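Local coordinates for aminotransferase class I and II (Streptococcus suis 89/1591, PDB 3OP7), which probably catalyses the pyridoxal-phosphate-dependent transfer of an amino group between an amino acid and a 2-oxo acid, at residues Phe7-Glu10 against Glu11-Val15; Leu96-Tyr99 against Ser100-Pro104; Val108-Leu111 against Tyr112-Gln116; Tyr224-Pro227 against Gly228-Ile231. All blocks are in the same frame, centred on the assembly; numbering follows the deposited sequence.

Contact 1 (Phe7-Glu10 against Glu11-Val15); sequences FGVE and EWLNV
Glu11 closes the first turn of helix 8-16: its backbone N donates to Phe7 O at 3.0 Å, with Phe7 as N-cap. A bend at chi2 (-85°) swings its carboxylate off this turn to a salt bridge with Arg339. At Trp12 the backbone N donates to Gly8 O at 3.2 Å, while CB rests 3.4 Å from Val9 O; the indole packs on helix 319-330 (Glu320, Cys323 and Leu324), and its NE1 bonds to Leu334 O. The backbone bonds run from residue i+4 back to residue i, the alpha-helical pattern, here near the N-terminus and facing the second subunit of the dimer. Leu13 N continues it with an almost straight bond to Val9 O (174° at the hydrogen). Its side chain runs alongside that of Val9, Leu13 CD1 lying 3.7 Å from Val9 CG1. Asn14 N makes the shortest of the four bonds, 2.7 Å to Glu10 O. The planes of the Asn14 amide and the extended Glu10 carboxylate are inclined by 70°, and a water sits between them, 2.6 Å from Glu10 OE2 and 2.8 Å from Asn14 OD1. Across the interface, Glu10 OE1 takes Asp249 N, and Asn14 ND2 bonds to Arg245 O, both of the second subunit.

Contact 2 (Leu96-Tyr99 against Ser100-Pro104); sequences LVLY and SLIEP
Val97 overlaps Leu101 one helical turn on, its CG1 branch lying 4.0 Å from Leu101 CD1 as the two side chains cross at a slant. Next to this pair, Leu98 and Ile102 point the same way side by side, with CD2 of Leu98 4.1 Å from CG1 of Ile102. All four side chains pack on Met157 of strand 157-161, and this apolar face thereby fixes the last turns of helix 89-101 against the central sheet of the large domain, in keeping with the alpha/beta layering of fold type I pyridoxal-phosphate enzymes. The polar side of the contact belongs to Ser100. With OG turned beside its own backbone N (chi1 -70°), the hydroxyl of Ser100 folds back and OG donates to Leu96 O at 2.8 Å. The amide N of Ser100 bonds to the same Leu96 O at 3.0 Å, and the two donors come from opposite faces of the carbonyl plane. Leu96 CD1 lies next to the hydroxyl, 3.5 Å from Ser100 OG. Leu101 N and Ile102 N keep the helical bonding going, to Val97 O and Leu98 O, but Ile102 itself has left helical backbone angles (psi 128°). Where the helix ends, a water donates to both Tyr99 O and Ile102 O, 2.6 Å from each, while the hydroxyl of Tyr99 bonds to Ser124 of the second subunit.

Contact 3 (Val108-Leu111 against Tyr112-Gln116); sequences VISL and YPTYQ
Thr114 presses its methyl group on the carbonyl of Leu111, CG2 standing 3.0 Å from Leu111 O. This is the tight part of the contact. With OG1 anti to the backbone N (chi1 -172°), CG2 takes the crowded position between N and the carbonyl carbon, and from there it meets the oxygen three residues back. The same Thr114 CG2 lies 3.7 Å from Ser110 OG. Ser110 OG in turn donates to Leu111 O at 2.8 Å, a side-chain bond to the next residue's carbonyl, with the donor tilted 19° from the carbonyl plane.

The other flank is looser. Leu111 and Thr114 cross at about a right angle, and Leu111 CD2 comes no nearer to Thr114 OG1 than 4.1 Å. Tyr112 sends its ring away from the contact, edge-to-face with Tyr119, and its OH bonds to Glu341. Solvent reaches the chain at Gln116, which is partly exposed and does not touch 108-111, whereas the residues that meet across the contact are all buried.

Strand 107-112 lies between strands 157-161 and 128-135 in the mixed central sheet. The peptide before Pro113 is cis, at the bend where this strand passes into the loop before helix 117-124. Asn164 bonds to this bend from outside the segments, ND2 to Pro113 O and OD1 to Thr114 OG1. No hydrogen bond joins the two segments directly. The chemistry implies that the buried Leu111 O is served from within its own segment, by the serine hydroxyl, while threonine offers that oxygen a methyl and spends its own hydroxyl on Asn164.

Contact 4 (Tyr224-Pro227 against Gly228-Ile231); sequences YSLP and GIRI
Arg230 grips Pro227 O twice, and these two hydrogen bonds dominate the polar part of the contact. Arg230 NH1 reaches Pro227 O at 3.0 Å, nearly straight (172° at the hydrogen), in the carbonyl plane and on a lone pair, with the oxygen itself almost in the guanidinium plane. The backbone N of Arg230 also donates to Pro227 O at 3.0 Å, but from 50° out of the carbonyl plane, not on a lone pair. Bends at chi2 and chi3 curl the chain back over the turn, and Arg230 CD packs 3.2 Å from Pro227 O.

A second group of bonds centres on Leu226 O. Ile229 N makes only a weak bond to Leu226 O, 3.4 Å long, closing the short 3-10 turn. A water donates to Leu226 O at 2.8 Å and accepts from Ile231 N at 3.0 Å, bridging the turn to Ile231, just ahead of strand 232-235.

The apolar contact is slighter. Ile229 puts CG1 between its backbone N and carbonyl carbon (chi1 65°), which lays it 3.3 Å from Leu226 O and brings CD1 to 4.1 Å from Leu226 CB.

The run from the cofactor lysine at position 222 to Arg230 matches the cofactor-lysine signature of class I and II aminotransferases. NH1 also bonds to cofactor phosphate oxygen OP3. The implication is that Pro227 O, with Cys254 O and Met252 O of the second subunit, which bond to NE and NH2, probably fixes the rotation of a guanidinium whose positive charge would help to offset the phosphate.

In the fold
Direct touches join contact 3 to contacts 1 and 2. Gly8 N of contact 1 lies 2.8 Å from Gln116 OE1 of contact 3, a probable hydrogen bond, and Phe7 CZ packs 3.9 Å from Tyr115 CZ. Contact 2 meets contact 3 through Ile102 CD1 and Val108 CG2, 3.7 Å apart, where helix 89-101 gives way to strand 107-112. Contact 4, whose Arg230 NH1 bonds to the cofactor phosphate, touches none of the others: its nearest atoms are about 7 Å from contact 3, about 10 Å from contact 1 and about 12 Å from contact 2. All four contacts border the second subunit, which makes the dimer interface their common neighbour.

Contact 1 (Phe7-Glu10 against Glu11-Val15)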
loop_
_atom_site.group_PDB
_atom_site.type_symbol
_atom_site.label_atom_id
_atom_site.label_comp_id
_atom_site.label_asym_id
_atom_site.label_seq_id
_atom_site.Cartn_x
_atom_site.Cartn_y
_atom_site.Cartn_z
ATOM N N PHE A 7 -14.665 6.146 -0.783
ATOM C CA PHE A 7 -14.787 4.845 -1.421
ATOM C C PHE A 7 -16.110 4.243 -0.903
ATOM O O PHE A 7 -16.255 3.983 0.282
ATOM C CB PHE A 7 -13.540 4.002 -1.078
ATOM C CG PHE A 7 -13.245 2.892 -2.061
ATOM C CD1 PHE A 7 -14.109 1.784 -2.162
ATOM C CD2 PHE A 7 -12.089 2.916 -2.845
ATOM C CE1 PHE A 7 -13.836 0.748 -3.031
ATOM C CE2 PHE A 7 -11.797 1.903 -3.724
ATOM C CZ PHE A 7 -12.666 0.781 -3.811
ATOM N N GLY A 8 -17.096 4.109 -1.799
ATOM C CA GLY A 8 -18.460 3.879 -1.396
ATOM C C GLY A 8 -18.717 2.582 -0.667
ATOM O O GLY A 8 -19.396 2.583 0.359
ATOM N N VAL A 9 -18.226 1.476 -1.204
ATOM C CA VAL A 9 -18.399 0.175 -0.515
ATOM C C VAL A 9 -17.726 0.225 0.856
ATOM O O VAL A 9 -18.285 -0.204 1.856
ATOM C CB VAL A 9 -17.843 -0.938 -1.355
ATOM C CG1 VAL A 9 -17.769 -2.249 -0.527
ATOM C CG2 VAL A 9 -18.674 -1.060 -2.659
ATOM N N GLU A 10 -16.529 0.811 0.901
ATOM C CA GLU A 10 -15.778 0.958 2.160
ATOM C C GLU A 10 -16.538 1.709 3.275
ATOM O O GLU A 10 -16.608 1.274 4.443
ATOM C CB GLU A 10 -14.408 1.663 1.881
ATOM C CG GLU A 10 -13.533 1.762 3.097
ATOM C CD GLU A 10 -12.144 2.416 2.793
ATOM O OE1 GLU A 10 -11.941 2.865 1.667
ATOM O OE2 GLU A 10 -11.309 2.451 3.726
ATOM N N GLU A 11 -17.130 2.848 2.924
ATOM C CA GLU A 11 -17.840 3.657 3.887
ATOM C C GLU A 11 -19.028 2.828 4.442
ATOM O O GLU A 11 -19.287 2.809 5.645
ATOM C CB GLU A 11 -18.336 4.946 3.207
ATOM C CG GLU A 11 -18.919 6.002 4.187
ATOM C CD GLU A 11 -20.401 5.781 4.541
ATOM O OE1 GLU A 11 -21.124 5.134 3.739
ATOM O OE2 GLU A 11 -20.846 6.240 5.638
ATOM N N TRP A 12 -19.735 2.148 3.546
ATOM C CA TRP A 12 -20.867 1.293 3.969
ATOM C C TRP A 12 -20.393 0.217 4.950
ATOM O O TRP A 12 -20.974 0.091 6.024
ATOM C CB TRP A 12 -21.500 0.631 2.753
ATOM C CG TRP A 12 -22.504 -0.412 3.099
ATOM C CD1 TRP A 12 -22.311 -1.763 3.091
ATOM C CD2 TRP A 12 -23.870 -0.194 3.433
ATOM N NE1 TRP A 12 -23.492 -2.405 3.449
ATOM C CE2 TRP A 12 -24.456 -1.457 3.670
ATOM C CE3 TRP A 12 -24.642 0.954 3.622
ATOM C CZ2 TRP A 12 -25.803 -1.597 4.048
ATOM C CZ3 TRP A 12 -25.976 0.822 3.975
ATOM C CH2 TRP A 12 -26.536 -0.450 4.206
ATOM N N LEU A 13 -19.355 -0.528 4.567
ATOM C CA LEU A 13 -18.794 -1.571 5.436
ATOM C C LEU A 13 -18.238 -0.998 6.746
ATOM O O LEU A 13 -18.482 -1.576 7.823
ATOM C CB LEU A 13 -17.751 -2.418 4.724
ATOM C CG LEU A 13 -18.267 -3.199 3.516
ATOM C CD1 LEU A 13 -17.182 -3.891 2.733
ATOM C CD2 LEU A 13 -19.400 -4.209 3.949
ATOM N N ASN A 14 -17.493 0.120 6.687
ATOM C CA ASN A 14 -17.013 0.743 7.925
ATOM C C ASN A 14 -18.138 0.951 8.944
ATOM O O ASN A 14 -17.983 0.664 10.141
ATOM C CB ASN A 14 -16.368 2.112 7.659
ATOM C CG ASN A 14 -14.995 2.019 7.042
ATOM O OD1 ASN A 14 -14.340 0.971 7.059
ATOM N ND2 ASN A 14 -14.547 3.128 6.473
ATOM N N VAL A 15 -19.283 1.460 8.471
ATOM C CA VAL A 15 -20.395 1.788 9.358
ATOM C C VAL A 15 -21.137 0.526 9.849
ATOM O O VAL A 15 -21.518 0.465 11.026
ATOM C CB VAL A 15 -21.393 2.777 8.720
ATOM C CG1 VAL A 15 -22.639 2.993 9.624
ATOM C CG2 VAL A 15 -20.741 4.111 8.451
HETATM O O HOH W 1 -11.886 1.024 5.792
#

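Contact 2 (Leu96-Tyr99 against Ser100-Pro104)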
loop_
_atom_site.group_PDB
_atom_site.type_symbol
_atom_site.label_atom_id
_atom_site.label_comp_id
_atom_site.label_asym_id
_atom_site.label_seq_id
_atom_site.Cartn_x
_atom_site.Cartn_y
_atom_site.Cartn_z
ATOM N N LEU A 96 -0.684 1.387 -8.261
ATOM C CA LEU A 96 0.650 1.560 -8.865
ATOM C C LEU A 96 0.544 1.833 -10.380
ATOM O O LEU A 96 1.230 2.721 -10.912
ATOM C CB LEU A 96 1.482 0.336 -8.650
ATOM C CG LEU A 96 2.899 0.325 -9.266
ATOM C CD1 LEU A 96 3.745 1.506 -8.734
ATOM C CD2 LEU A 96 3.566 -1.049 -9.014
ATOM N N VAL A 97 -0.304 1.081 -11.060
ATOM C CA VAL A 97 -0.476 1.253 -12.524
ATOM C C VAL A 97 -0.974 2.679 -12.831
ATOM O O VAL A 97 -0.364 3.433 -13.622
ATOM C CB VAL A 97 -1.413 0.220 -13.139
ATOM C CG1 VAL A 97 -1.740 0.540 -14.664
ATOM C CG2 VAL A 97 -0.765 -1.164 -13.020
ATOM N N LEU A 98 -2.065 3.069 -12.172
ATOM C CA LEU A 98 -2.710 4.339 -12.476
ATOM C C LEU A 98 -1.861 5.515 -12.053
ATOM O O LEU A 98 -1.676 6.490 -12.784
ATOM C CB LEU A 98 -4.118 4.345 -11.835
ATOM C CG LEU A 98 -5.050 3.258 -12.406
ATOM C CD1 LEU A 98 -6.214 2.982 -11.454
ATOM C CD2 LEU A 98 -5.565 3.683 -13.789
ATOM N N TYR A 99 -1.306 5.426 -10.869
ATOM C CA TYR A 99 -0.518 6.528 -10.374
ATOM C C TYR A 99 0.751 6.741 -11.229
ATOM O O TYR A 99 1.179 7.893 -11.461
ATOM C CB TYR A 99 -0.202 6.277 -8.916
ATOM C CG TYR A 99 0.121 7.465 -8.070
ATOM C CD1 TYR A 99 -0.295 8.740 -8.401
ATOM C CD2 TYR A 99 0.877 7.323 -6.938
ATOM C CE1 TYR A 99 0.042 9.847 -7.617
ATOM C CE2 TYR A 99 1.198 8.424 -6.144
ATOM C CZ TYR A 99 0.769 9.671 -6.486
ATOM O OH TYR A 99 1.136 10.752 -5.696
ATOM N N SER A 100 1.350 5.657 -11.709
ATOM C CA SER A 100 2.582 5.715 -12.489
ATOM C C SER A 100 2.304 6.277 -13.884
ATOM O O SER A 100 3.107 7.082 -14.416
ATOM C CB SER A 100 3.194 4.307 -12.624
ATOM O OG SER A 100 3.696 3.848 -11.386
ATOM N N LEU A 101 1.204 5.839 -14.494
ATOM C CA LEU A 101 1.004 6.061 -15.916
ATOM C C LEU A 101 0.085 7.202 -16.293
ATOM O O LEU A 101 0.183 7.704 -17.412
ATOM C CB LEU A 101 0.531 4.761 -16.613
ATOM C CG LEU A 101 1.517 3.599 -16.491
ATOM C CD1 LEU A 101 0.849 2.349 -17.092
ATOM C CD2 LEU A 101 2.880 3.902 -17.148
ATOM N N ILE A 102 -0.819 7.592 -15.413
ATOM C CA ILE A 102 -1.844 8.548 -15.786
ATOM C C ILE A 102 -1.374 9.955 -15.471
ATOM O O ILE A 102 -0.943 10.245 -14.346
ATOM C CB ILE A 102 -3.188 8.236 -15.106
ATOM C CG1 ILE A 102 -3.734 6.896 -15.592
ATOM C CG2 ILE A 102 -4.238 9.343 -15.380
ATOM C CD1 ILE A 102 -3.800 6.709 -17.131
ATOM N N GLU A 103 -1.463 10.831 -16.471
ATOM C CA GLU A 103 -1.050 12.236 -16.377
ATOM C C GLU A 103 -2.259 13.155 -16.465
ATOM O O GLU A 103 -3.268 12.802 -17.087
ATOM C CB GLU A 103 -0.118 12.576 -17.524
ATOM C CG GLU A 103 0.931 11.559 -17.815
ATOM C CD GLU A 103 2.257 11.874 -17.243
ATOM O OE1 GLU A 103 2.298 12.168 -16.022
ATOM O OE2 GLU A 103 3.252 11.830 -18.032
ATOM N N PRO A 104 -2.177 14.347 -15.880
ATOM C CA PRO A 104 -3.257 15.312 -16.011
ATOM C C PRO A 104 -3.616 15.549 -17.470
ATOM O O PRO A 104 -2.726 15.659 -18.306
ATOM C CB PRO A 104 -2.653 16.607 -15.419
ATOM C CG PRO A 104 -1.649 16.181 -14.516
ATOM C CD PRO A 104 -1.054 14.898 -15.090
HETATM O O HOH W 2 0.870 10.283 -12.545
#

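Contact 3 (Val108-Leu111 against Tyr112-Gln116)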
loop_
_atom_site.group_PDB
_atom_site.type_symbol
_atom_site.label_atom_id
_atom_site.label_comp_id
_atom_site.label_asym_id
_atom_site.label_seq_id
_atom_site.Cartn_x
_atom_site.Cartn_y
_atom_site.Cartn_z
ATOM N N VAL A 108 -9.119 8.763 -20.340
ATOM C CA VAL A 108 -9.206 7.380 -19.853
ATOM C C VAL A 108 -10.657 6.974 -19.925
ATOM O O VAL A 108 -11.531 7.778 -19.612
ATOM C CB VAL A 108 -8.705 7.298 -18.368
ATOM C CG1 VAL A 108 -9.031 5.926 -17.721
ATOM C CG2 VAL A 108 -7.216 7.647 -18.280
ATOM N N ILE A 109 -10.924 5.739 -20.354
ATOM C CA ILE A 109 -12.258 5.183 -20.380
ATOM C C ILE A 109 -12.323 4.014 -19.413
ATOM O O ILE A 109 -11.442 3.159 -19.439
ATOM C CB ILE A 109 -12.602 4.683 -21.785
ATOM C CG1 ILE A 109 -12.513 5.832 -22.790
ATOM C CG2 ILE A 109 -14.001 3.988 -21.832
ATOM C CD1 ILE A 109 -12.689 5.377 -24.264
ATOM N N SER A 110 -13.333 4.019 -18.535
ATOM C CA SER A 110 -13.496 2.971 -17.538
ATOM C C SER A 110 -14.809 2.311 -17.662
ATOM O O SER A 110 -15.834 2.994 -17.815
ATOM C CB SER A 110 -13.377 3.533 -16.132
ATOM O OG SER A 110 -13.568 2.491 -15.168
ATOM N N LEU A 111 -14.778 0.975 -17.629
ATOM C CA LEU A 111 -15.965 0.177 -17.394
ATOM C C LEU A 111 -16.731 0.778 -16.208
ATOM O O LEU A 111 -16.125 1.293 -15.271
ATOM C CB LEU A 111 -15.555 -1.273 -17.094
ATOM C CG LEU A 111 -16.627 -2.358 -17.061
ATOM C CD1 LEU A 111 -17.283 -2.500 -18.418
ATOM C CD2 LEU A 111 -15.997 -3.688 -16.525
ATOM N N TYR A 112 -18.068 0.707 -16.246
ATOM C CA TYR A 112 -18.851 1.390 -15.222
ATOM C C TYR A 112 -20.246 0.807 -15.115
ATOM O O TYR A 112 -20.915 0.567 -16.149
ATOM C CB TYR A 112 -18.950 2.901 -15.501
ATOM C CG TYR A 112 -19.526 3.648 -14.336
ATOM C CD1 TYR A 112 -18.706 4.011 -13.267
ATOM C CD2 TYR A 112 -20.883 3.955 -14.256
ATOM C CE1 TYR A 112 -19.190 4.664 -12.162
ATOM C CE2 TYR A 112 -21.385 4.647 -13.139
ATOM C CZ TYR A 112 -20.529 4.976 -12.095
ATOM O OH TYR A 112 -20.963 5.649 -10.959
ATOM N N PRO A 113 -20.696 0.533 -13.876
ATOM C CA PRO A 113 -19.972 0.480 -12.629
ATOM C C PRO A 113 -18.937 -0.600 -12.657
ATOM O O PRO A 113 -19.023 -1.545 -13.420
ATOM C CB PRO A 113 -21.035 0.033 -11.591
ATOM C CG PRO A 113 -22.207 -0.062 -12.217
ATOM C CD PRO A 113 -22.126 0.296 -13.661
ATOM N N THR A 114 -17.913 -0.420 -11.850
ATOM C CA THR A 114 -16.879 -1.398 -11.717
ATOM C C THR A 114 -16.181 -1.113 -10.389
ATOM O O THR A 114 -16.630 -0.277 -9.619
ATOM C CB THR A 114 -15.828 -1.294 -12.868
ATOM O OG1 THR A 114 -14.955 -2.405 -12.770
ATOM C CG2 THR A 114 -14.990 0.023 -12.815
ATOM N N TYR A 115 -15.069 -1.767 -10.122
ATOM C CA TYR A 115 -14.295 -1.468 -8.894
ATOM C C TYR A 115 -13.837 -0.006 -8.837
ATOM O O TYR A 115 -13.256 0.515 -9.797
ATOM C CB TYR A 115 -13.107 -2.423 -8.805
ATOM C CG TYR A 115 -12.588 -2.565 -7.390
ATOM C CD1 TYR A 115 -13.367 -3.148 -6.423
ATOM C CD2 TYR A 115 -11.327 -2.137 -7.034
ATOM C CE1 TYR A 115 -12.928 -3.295 -5.130
ATOM C CE2 TYR A 115 -10.869 -2.316 -5.776
ATOM C CZ TYR A 115 -11.677 -2.871 -4.798
ATOM O OH TYR A 115 -11.245 -3.036 -3.471
ATOM N N GLN A 116 -14.139 0.696 -7.746
ATOM C CA GLN A 116 -14.063 2.170 -7.752
ATOM C C GLN A 116 -12.679 2.750 -8.043
ATOM O O GLN A 116 -12.563 3.843 -8.565
ATOM C CB GLN A 116 -14.644 2.749 -6.437
ATOM C CG GLN A 116 -14.724 4.268 -6.390
ATOM C CD GLN A 116 -15.433 4.801 -5.157
ATOM O OE1 GLN A 116 -16.032 4.032 -4.394
ATOM N NE2 GLN A 116 -15.394 6.121 -4.968
#

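Contact 4 (Tyr224-Pro227 against Gly228-Ile231)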
loop_
_atom_site.group_PDB
_atom_site.type_symbol
_atom_site.label_atom_id
_atom_site.label_comp_id
_atom_site.label_asym_id
_atom_site.label_seq_id
_atom_site.Cartn_x
_atom_site.Cartn_y
_atom_site.Cartn_z
ATOM N N TYR A 224 -7.900 -17.129 -4.479
ATOM C CA TYR A 224 -7.017 -18.030 -3.736
ATOM C C TYR A 224 -7.168 -17.951 -2.197
ATOM O O TYR A 224 -6.371 -18.540 -1.467
ATOM C CB TYR A 224 -5.539 -17.823 -4.149
ATOM C CG TYR A 224 -5.312 -18.086 -5.611
ATOM C CD1 TYR A 224 -5.305 -19.412 -6.110
ATOM C CD2 TYR A 224 -5.325 -17.057 -6.526
ATOM C CE1 TYR A 224 -5.206 -19.678 -7.484
ATOM C CE2 TYR A 224 -5.214 -17.329 -7.914
ATOM C CZ TYR A 224 -5.165 -18.642 -8.366
ATOM O OH TYR A 224 -5.059 -18.896 -9.711
ATOM N N SER A 225 -8.160 -17.208 -1.720
ATOM C CA SER A 225 -8.575 -17.247 -0.313
ATOM C C SER A 225 -7.505 -16.818 0.700
ATOM O O SER A 225 -7.500 -17.274 1.854
ATOM C CB SER A 225 -9.106 -18.645 0.036
ATOM O OG SER A 225 -10.275 -18.974 -0.724
ATOM N N LEU A 226 -6.625 -15.895 0.282
ATOM C CA LEU A 226 -5.558 -15.380 1.134
ATOM C C LEU A 226 -5.496 -13.848 1.162
ATOM O O LEU A 226 -4.402 -13.248 1.054
ATOM C CB LEU A 226 -4.216 -15.974 0.696
ATOM C CG LEU A 226 -4.088 -17.476 0.893
ATOM C CD1 LEU A 226 -3.028 -18.045 -0.066
ATOM C CD2 LEU A 226 -3.829 -17.856 2.378
ATOM N N PRO A 227 -6.637 -13.172 1.410
ATOM C CA PRO A 227 -6.566 -11.708 1.471
ATOM C C PRO A 227 -5.584 -11.166 2.546
ATOM O O PRO A 227 -4.975 -10.080 2.382
ATOM C CB PRO A 227 -8.021 -11.273 1.762
ATOM C CG PRO A 227 -8.775 -12.477 2.006
ATOM C CD PRO A 227 -8.013 -13.686 1.585
ATOM N N GLY A 228 -5.449 -11.914 3.634
ATOM C CA GLY A 228 -4.690 -11.463 4.833
ATOM C C GLY A 228 -3.180 -11.391 4.711
ATOM O O GLY A 228 -2.537 -10.919 5.613
ATOM N N ILE A 229 -2.630 -11.866 3.615
ATOM C CA ILE A 229 -1.211 -11.644 3.319
ATOM C C ILE A 229 -0.966 -10.395 2.444
ATOM O O ILE A 229 0.183 -9.961 2.277
ATOM C CB ILE A 229 -0.523 -12.885 2.708
ATOM C CG1 ILE A 229 -1.103 -13.247 1.324
ATOM C CG2 ILE A 229 -0.596 -14.062 3.706
ATOM C CD1 ILE A 229 -0.435 -14.473 0.630
ATOM N N ARG A 230 -2.020 -9.797 1.877
ATOM C CA ARG A 230 -1.915 -8.593 1.080
ATOM C C ARG A 230 -0.842 -8.772 -0.060
ATOM O O ARG A 230 0.156 -8.046 -0.120
ATOM C CB ARG A 230 -1.633 -7.339 1.944
ATOM C CG ARG A 230 -2.436 -7.168 3.194
ATOM C CD ARG A 230 -3.940 -7.149 3.025
ATOM N NE ARG A 230 -4.389 -6.183 2.052
ATOM C CZ ARG A 230 -4.998 -6.456 0.909
ATOM N NH1 ARG A 230 -5.348 -7.690 0.603
ATOM N NH2 ARG A 230 -5.345 -5.457 0.106
ATOM N N ILE A 231 -1.060 -9.753 -0.921
ATOM C CA ILE A 231 -0.172 -10.039 -2.053
ATOM C C ILE A 231 -0.960 -10.063 -3.354
ATOM O O ILE A 231 -1.836 -10.879 -3.551
ATOM C CB ILE A 231 0.587 -11.376 -1.917
ATOM C CG1 ILE A 231 1.513 -11.380 -0.697
ATOM C CG2 ILE A 231 1.329 -11.758 -3.215
ATOM C CD1 ILE A 231 2.786 -10.523 -0.882
HETATM O O HOH W 3 -3.567 -11.301 -0.758
#